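Local coordinates for hypothetical protein PA4535 (Pseudomonas aeruginosa, PDB 1Y0K), which is of unknown function but may be an endonuclease of the PDDEXK type, at residues K26-L38 with D59-F71. Residues are numbered along the deposited sequence; the frame is centred on the assembly and turned at random.
Sequences KWDRERWVCQRFL and DVLFKGAGFEVFF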
loop_
_atom_site.group_PDB
_atom_site.type_symbol
_atom_site.label_atom_id
_atom_site.label_comp_id
_atom_site.label_asym_id
_atom_site.label_seq_id
_atom_site.Cartn_x
_atom_site.Cartn_y
_atom_site.Cartn_z
ATOM N N LYS A 26 -5.150 12.231 10.645
ATOM C CA LYS A 26 -5.385 11.809 9.251
ATOM C C LYS A 26 -4.205 11.999 8.280
ATOM O O LYS A 26 -3.749 11.029 7.653
ATOM C CB LYS A 26 -6.659 12.439 8.677
ATOM C CG LYS A 26 -7.003 11.906 7.288
ATOM C CD LYS A 26 -8.253 12.539 6.701
ATOM C CE LYS A 26 -8.508 12.000 5.300
ATOM N NZ LYS A 26 -7.554 12.561 4.303
ATOM N N TRP A 27 -3.717 13.228 8.136
ATOM C CA TRP A 27 -2.618 13.445 7.205
ATOM C C TRP A 27 -1.330 12.791 7.700
ATOM O O TRP A 27 -0.575 12.218 6.912
ATOM C CB TRP A 27 -2.380 14.929 6.886
ATOM C CG TRP A 27 -1.520 15.053 5.642
ATOM C CD1 TRP A 27 -1.925 14.894 4.343
ATOM C CD2 TRP A 27 -0.116 15.321 5.593
ATOM N NE1 TRP A 27 -0.860 15.055 3.491
ATOM C CE2 TRP A 27 0.264 15.313 4.229
ATOM C CE3 TRP A 27 0.862 15.567 6.569
ATOM C CZ2 TRP A 27 1.576 15.552 3.815
ATOM C CZ3 TRP A 27 2.171 15.803 6.154
ATOM C CH2 TRP A 27 2.513 15.790 4.790
ATOM N N ASP A 28 -1.096 12.856 9.003
ATOM C CA ASP A 28 0.067 12.199 9.595
ATOM C C ASP A 28 0.060 10.685 9.306
ATOM O O ASP A 28 1.091 10.114 8.971
ATOM C CB ASP A 28 0.114 12.458 11.097
ATOM C CG ASP A 28 1.307 11.798 11.766
ATOM O OD1 ASP A 28 2.443 12.288 11.573
ATOM O OD2 ASP A 28 1.096 10.804 12.495
ATOM N N ARG A 29 -1.108 10.067 9.436
ATOM C CA ARG A 29 -1.315 8.653 9.119
ATOM C C ARG A 29 -0.934 8.353 7.668
ATOM O O ARG A 29 -0.241 7.374 7.386
ATOM C CB ARG A 29 -2.796 8.317 9.329
ATOM C CG ARG A 29 -3.136 6.853 9.460
ATOM C CD ARG A 29 -4.460 6.692 10.199
ATOM N NE ARG A 29 -5.500 7.554 9.646
ATOM C CZ ARG A 29 -6.571 7.974 10.312
ATOM N NH1 ARG A 29 -6.765 7.625 11.585
ATOM N NH2 ARG A 29 -7.450 8.751 9.697
ATOM N N GLU A 30 -1.415 9.192 6.755
ATOM C CA GLU A 30 -1.153 9.027 5.327
ATOM C C GLU A 30 0.320 9.237 4.999
ATOM O O GLU A 30 0.904 8.460 4.232
ATOM C CB GLU A 30 -2.064 9.950 4.507
ATOM C CG GLU A 30 -3.511 9.469 4.516
ATOM C CD GLU A 30 -4.534 10.580 4.358
ATOM O OE1 GLU A 30 -4.150 11.759 4.171
ATOM O OE2 GLU A 30 -5.744 10.262 4.444
ATOM N N ARG A 31 0.926 10.260 5.599
ATOM C CA ARG A 31 2.361 10.507 5.424
ATOM C C ARG A 31 3.180 9.341 5.992
ATOM O O ARG A 31 4.168 8.906 5.389
ATOM C CB ARG A 31 2.770 11.818 6.096
ATOM C CG ARG A 31 4.126 12.325 5.628
ATOM C CD ARG A 31 4.821 13.153 6.683
ATOM N NE ARG A 31 5.093 12.325 7.849
ATOM C CZ ARG A 31 4.447 12.415 9.000
ATOM N NH1 ARG A 31 4.741 11.579 9.983
ATOM N NH2 ARG A 31 3.510 13.339 9.171
ATOM N N TRP A 32 2.750 8.819 7.135
ATOM C CA TRP A 32 3.429 7.696 7.770
ATOM C C TRP A 32 3.448 6.505 6.806
ATOM O O TRP A 32 4.481 5.874 6.643
ATOM C CB TRP A 32 2.733 7.350 9.099
ATOM C CG TRP A 32 3.226 6.107 9.826
ATOM C CD1 TRP A 32 4.151 6.057 10.824
ATOM C CD2 TRP A 32 2.761 4.763 9.638
ATOM N NE1 TRP A 32 4.319 4.754 11.257
ATOM C CE2 TRP A 32 3.473 3.942 10.547
ATOM C CE3 TRP A 32 1.813 4.169 8.783
ATOM C CZ2 TRP A 32 3.270 2.557 10.623
ATOM C CZ3 TRP A 32 1.603 2.784 8.859
ATOM C CH2 TRP A 32 2.331 1.994 9.778
ATOM N N VAL A 33 2.321 6.220 6.151
ATOM C CA VAL A 33 2.268 5.120 5.171
ATOM C C VAL A 33 3.292 5.346 4.048
ATOM O O VAL A 33 4.039 4.432 3.672
ATOM C CB VAL A 33 0.857 4.948 4.572
ATOM C CG1 VAL A 33 0.881 3.967 3.407
ATOM C CG2 VAL A 33 -0.116 4.449 5.650
ATOM N N CYS A 34 3.317 6.562 3.515
ATOM C CA CYS A 34 4.279 6.914 2.472
ATOM C C CYS A 34 5.714 6.703 2.960
ATOM O O CYS A 34 6.531 6.144 2.242
ATOM C CB CYS A 34 4.065 8.357 2.006
ATOM S SG CYS A 34 2.468 8.591 1.170
ATOM N N GLN A 35 6.023 7.149 4.175
ATOM C CA GLN A 35 7.381 6.947 4.699
ATOM C C GLN A 35 7.744 5.472 4.800
ATOM O O GLN A 35 8.841 5.082 4.408
ATOM C CB GLN A 35 7.550 7.616 6.058
ATOM C CG GLN A 35 7.704 9.120 5.977
ATOM C CD GLN A 35 8.063 9.709 7.328
ATOM O OE1 GLN A 35 9.035 9.294 7.966
ATOM N NE2 GLN A 35 7.283 10.660 7.773
ATOM N N ARG A 36 6.828 4.653 5.319
ATOM C CA ARG A 36 7.076 3.201 5.452
ATOM C C ARG A 36 7.339 2.568 4.084
ATOM O O ARG A 36 8.221 1.715 3.930
ATOM C CB ARG A 36 5.897 2.496 6.141
ATOM C CG ARG A 36 5.590 2.945 7.606
ATOM C CD ARG A 36 6.785 2.796 8.604
ATOM N NE ARG A 36 7.860 3.794 8.486
ATOM C CZ ARG A 36 7.769 5.087 8.811
ATOM N NH1 ARG A 36 8.828 5.883 8.676
ATOM N NH2 ARG A 36 6.632 5.610 9.249
ATOM N N PHE A 37 6.571 2.998 3.086
ATOM C CA PHE A 37 6.722 2.500 1.711
ATOM C C PHE A 37 8.079 2.893 1.125
ATOM O O PHE A 37 8.787 2.056 0.555
ATOM C CB PHE A 37 5.560 3.053 0.868
ATOM C CG PHE A 37 5.611 2.699 -0.589
ATOM C CD1 PHE A 37 5.572 1.371 -1.005
ATOM C CD2 PHE A 37 5.624 3.706 -1.553
ATOM C CE1 PHE A 37 5.578 1.048 -2.354
ATOM C CE2 PHE A 37 5.640 3.397 -2.912
ATOM C CZ PHE A 37 5.609 2.051 -3.313
ATOM N N LEU A 38 8.455 4.160 1.271
ATOM C CA LEU A 38 9.743 4.633 0.753
ATOM C C LEU A 38 10.906 3.914 1.452
ATOM O O LEU A 38 11.895 3.556 0.809
ATOM C CB LEU A 38 9.866 6.161 0.898
ATOM C CG LEU A 38 8.874 6.985 0.059
ATOM C CD1 LEU A 38 8.982 8.459 0.436
ATOM C CD2 LEU A 38 9.069 6.781 -1.440
ATOM N N ASP A 59 -3.338 12.548 -1.678
ATOM C CA ASP A 59 -3.180 12.865 -0.253
ATOM C C ASP A 59 -1.817 13.441 0.076
ATOM O O ASP A 59 -1.711 14.403 0.847
ATOM C CB ASP A 59 -3.408 11.623 0.613
ATOM C CG ASP A 59 -4.808 11.061 0.468
ATOM O OD1 ASP A 59 -5.791 11.823 0.639
ATOM O OD2 ASP A 59 -4.929 9.851 0.187
ATOM N N VAL A 60 -0.779 12.835 -0.491
ATOM C CA VAL A 60 0.594 13.181 -0.161
ATOM C C VAL A 60 1.417 13.317 -1.430
ATOM O O VAL A 60 1.495 12.381 -2.236
ATOM C CB VAL A 60 1.237 12.110 0.769
ATOM C CG1 VAL A 60 2.711 12.425 1.029
ATOM C CG2 VAL A 60 0.461 11.990 2.088
ATOM N N LEU A 61 2.032 14.488 -1.605
ATOM C CA LEU A 61 2.966 14.710 -2.703
ATOM C C LEU A 61 4.386 14.381 -2.268
ATOM O O LEU A 61 4.814 14.765 -1.182
ATOM C CB LEU A 61 2.904 16.165 -3.204
ATOM C CG LEU A 61 1.520 16.749 -3.545
ATOM C CD1 LEU A 61 1.615 18.244 -3.860
ATOM C CD2 LEU A 61 0.885 16.015 -4.712
ATOM N N PHE A 62 5.108 13.663 -3.117
ATOM C CA PHE A 62 6.528 13.391 -2.873
ATOM C C PHE A 62 7.251 13.255 -4.195
ATOM O O PHE A 62 7.007 12.310 -4.939
ATOM C CB PHE A 62 6.706 12.101 -2.053
ATOM C CG PHE A 62 8.139 11.650 -1.940
ATOM C CD1 PHE A 62 8.996 12.256 -1.028
ATOM C CD2 PHE A 62 8.633 10.630 -2.744
ATOM C CE1 PHE A 62 10.340 11.857 -0.931
ATOM C CE2 PHE A 62 9.971 10.215 -2.645
ATOM C CZ PHE A 62 10.824 10.830 -1.740
ATOM N N LYS A 63 8.148 14.201 -4.483
ATOM C CA LYS A 63 9.016 14.146 -5.678
ATOM C C LYS A 63 8.332 13.637 -6.960
ATOM O O LYS A 63 8.786 12.671 -7.604
ATOM C CB LYS A 63 10.268 13.319 -5.385
ATOM C CG LYS A 63 11.086 13.849 -4.227
ATOM C CD LYS A 63 12.354 13.022 -4.022
ATOM C CE LYS A 63 13.178 13.614 -2.884
ATOM N NZ LYS A 63 14.583 13.116 -2.854
ATOM N N GLY A 64 7.236 14.283 -7.319
ATOM C CA GLY A 64 6.536 13.945 -8.545
ATOM C C GLY A 64 5.434 12.913 -8.359
ATOM O O GLY A 64 4.536 12.821 -9.203
ATOM N N ALA A 65 5.513 12.129 -7.281
ATOM C CA ALA A 65 4.435 11.190 -6.936
ATOM C C ALA A 65 3.249 11.925 -6.335
ATOM O O ALA A 65 3.415 12.901 -5.609
ATOM C CB ALA A 65 4.928 10.099 -5.970
ATOM N N GLY A 66 2.052 11.445 -6.653
ATOM C CA GLY A 66 0.826 11.957 -6.054
ATOM C C GLY A 66 0.195 10.775 -5.343
ATOM O O GLY A 66 -0.647 10.073 -5.900
ATOM N N PHE A 67 0.614 10.548 -4.105
ATOM C CA PHE A 67 0.175 9.343 -3.400
ATOM C C PHE A 67 -1.236 9.493 -2.877
ATOM O O PHE A 67 -1.512 10.356 -2.030
ATOM C CB PHE A 67 1.113 9.012 -2.240
ATOM C CG PHE A 67 2.423 8.385 -2.657
ATOM C CD1 PHE A 67 2.451 7.229 -3.445
ATOM C CD2 PHE A 67 3.617 8.923 -2.219
ATOM C CE1 PHE A 67 3.665 6.640 -3.815
ATOM C CE2 PHE A 67 4.837 8.334 -2.558
ATOM C CZ PHE A 67 4.860 7.197 -3.367
ATOM N N GLU A 68 -2.120 8.630 -3.390
ATOM C CA GLU A 68 -3.495 8.524 -2.937
ATOM C C GLU A 68 -3.542 7.311 -2.009
ATOM O O GLU A 68 -3.467 6.165 -2.456
ATOM C CB GLU A 68 -4.405 8.353 -4.155
ATOM C CG GLU A 68 -5.862 7.980 -3.880
ATOM C CD GLU A 68 -6.692 9.130 -3.390
ATOM O OE1 GLU A 68 -6.128 10.219 -3.095
ATOM O OE2 GLU A 68 -7.931 8.935 -3.311
ATOM N N VAL A 69 -3.626 7.585 -0.717
ATOM C CA VAL A 69 -3.395 6.553 0.301
ATOM C C VAL A 69 -4.710 5.981 0.819
ATOM O O VAL A 69 -5.627 6.730 1.180
ATOM C CB VAL A 69 -2.562 7.132 1.466
ATOM C CG1 VAL A 69 -2.419 6.119 2.609
ATOM C CG2 VAL A 69 -1.185 7.569 0.938
ATOM N N PHE A 70 -4.817 4.656 0.843
ATOM C CA PHE A 70 -5.999 4.038 1.439
ATOM C C PHE A 70 -5.631 2.825 2.284
ATOM O O PHE A 70 -4.539 2.279 2.149
ATOM C CB PHE A 70 -7.063 3.722 0.381
ATOM C CG PHE A 70 -6.672 2.649 -0.603
ATOM C CD1 PHE A 70 -7.229 1.371 -0.509
ATOM C CD2 PHE A 70 -5.782 2.925 -1.649
ATOM C CE1 PHE A 70 -6.904 0.373 -1.442
ATOM C CE2 PHE A 70 -5.431 1.926 -2.584
ATOM C CZ PHE A 70 -5.989 0.650 -2.476
ATOM N N PHE A 71 -6.544 2.438 3.172
ATOM C CA PHE A 71 -6.284 1.384 4.149
ATOM C C PHE A 71 -7.157 0.177 3.895
ATOM O O PHE A 71 -8.377 0.307 3.676
ATOM C CB PHE A 71 -6.467 1.919 5.571
ATOM C CG PHE A 71 -5.517 3.030 5.906
ATOM C CD1 PHE A 71 -5.798 4.347 5.526
ATOM C CD2 PHE A 71 -4.330 2.762 6.584
ATOM C CE1 PHE A 71 -4.895 5.384 5.808
ATOM C CE2 PHE A 71 -3.429 3.790 6.879
ATOM C CZ PHE A 71 -3.722 5.101 6.488
HETATM O O HOH W 1 -8.020 11.165 1.941
HETATM O O HOH W 2 -6.931 8.218 3.126
HETATM O O HOH W 3 -5.558 13.587 2.791
#
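C34 and V33 pack helix 26-38 across one face of the β-hairpin formed by strands 60-62 and 65-71, joined by a type I' turn, consistent with the PDDEXK nuclease core; the helix axis runs nearly perpendicular to strand 65-71. The apolar contacts centre on C34: its SG touches V60 CB (3.7 Å) and V69 CG2 (3.8 Å) and meets the F67 ring obliquely, 3.6 Å from CD2. V33 CG2, anti to its carbonyl carbon, reaches F71 CE2 at 3.6 Å, while R29 CG meets CZ of the same ring. At the turn end, L38 CD1 lies over one face of F62, 3.6 Å from the ring centroid and almost on its normal: a CH-pi contact. The polar end is organised by D59, whose OD2 accepts from V69 N through its anti lone pair, beside the classic bulge in which D59 and V60 face F67. The E30 and D59 carboxylates stack with planes 22° apart, E30 OE1 3.9 Å from D59 OD1; water 3 donates to both these oxygens, while K26 NZ forms a salt bridge with E30 OE2 at 2.9 Å. W27 NE1 donates a hydrogen bond to D59 O, 2.9 Å and 152° at the hydrogen; the oxygen lies in the indole plane, but the donor stands 37° out of the carbonyl plane.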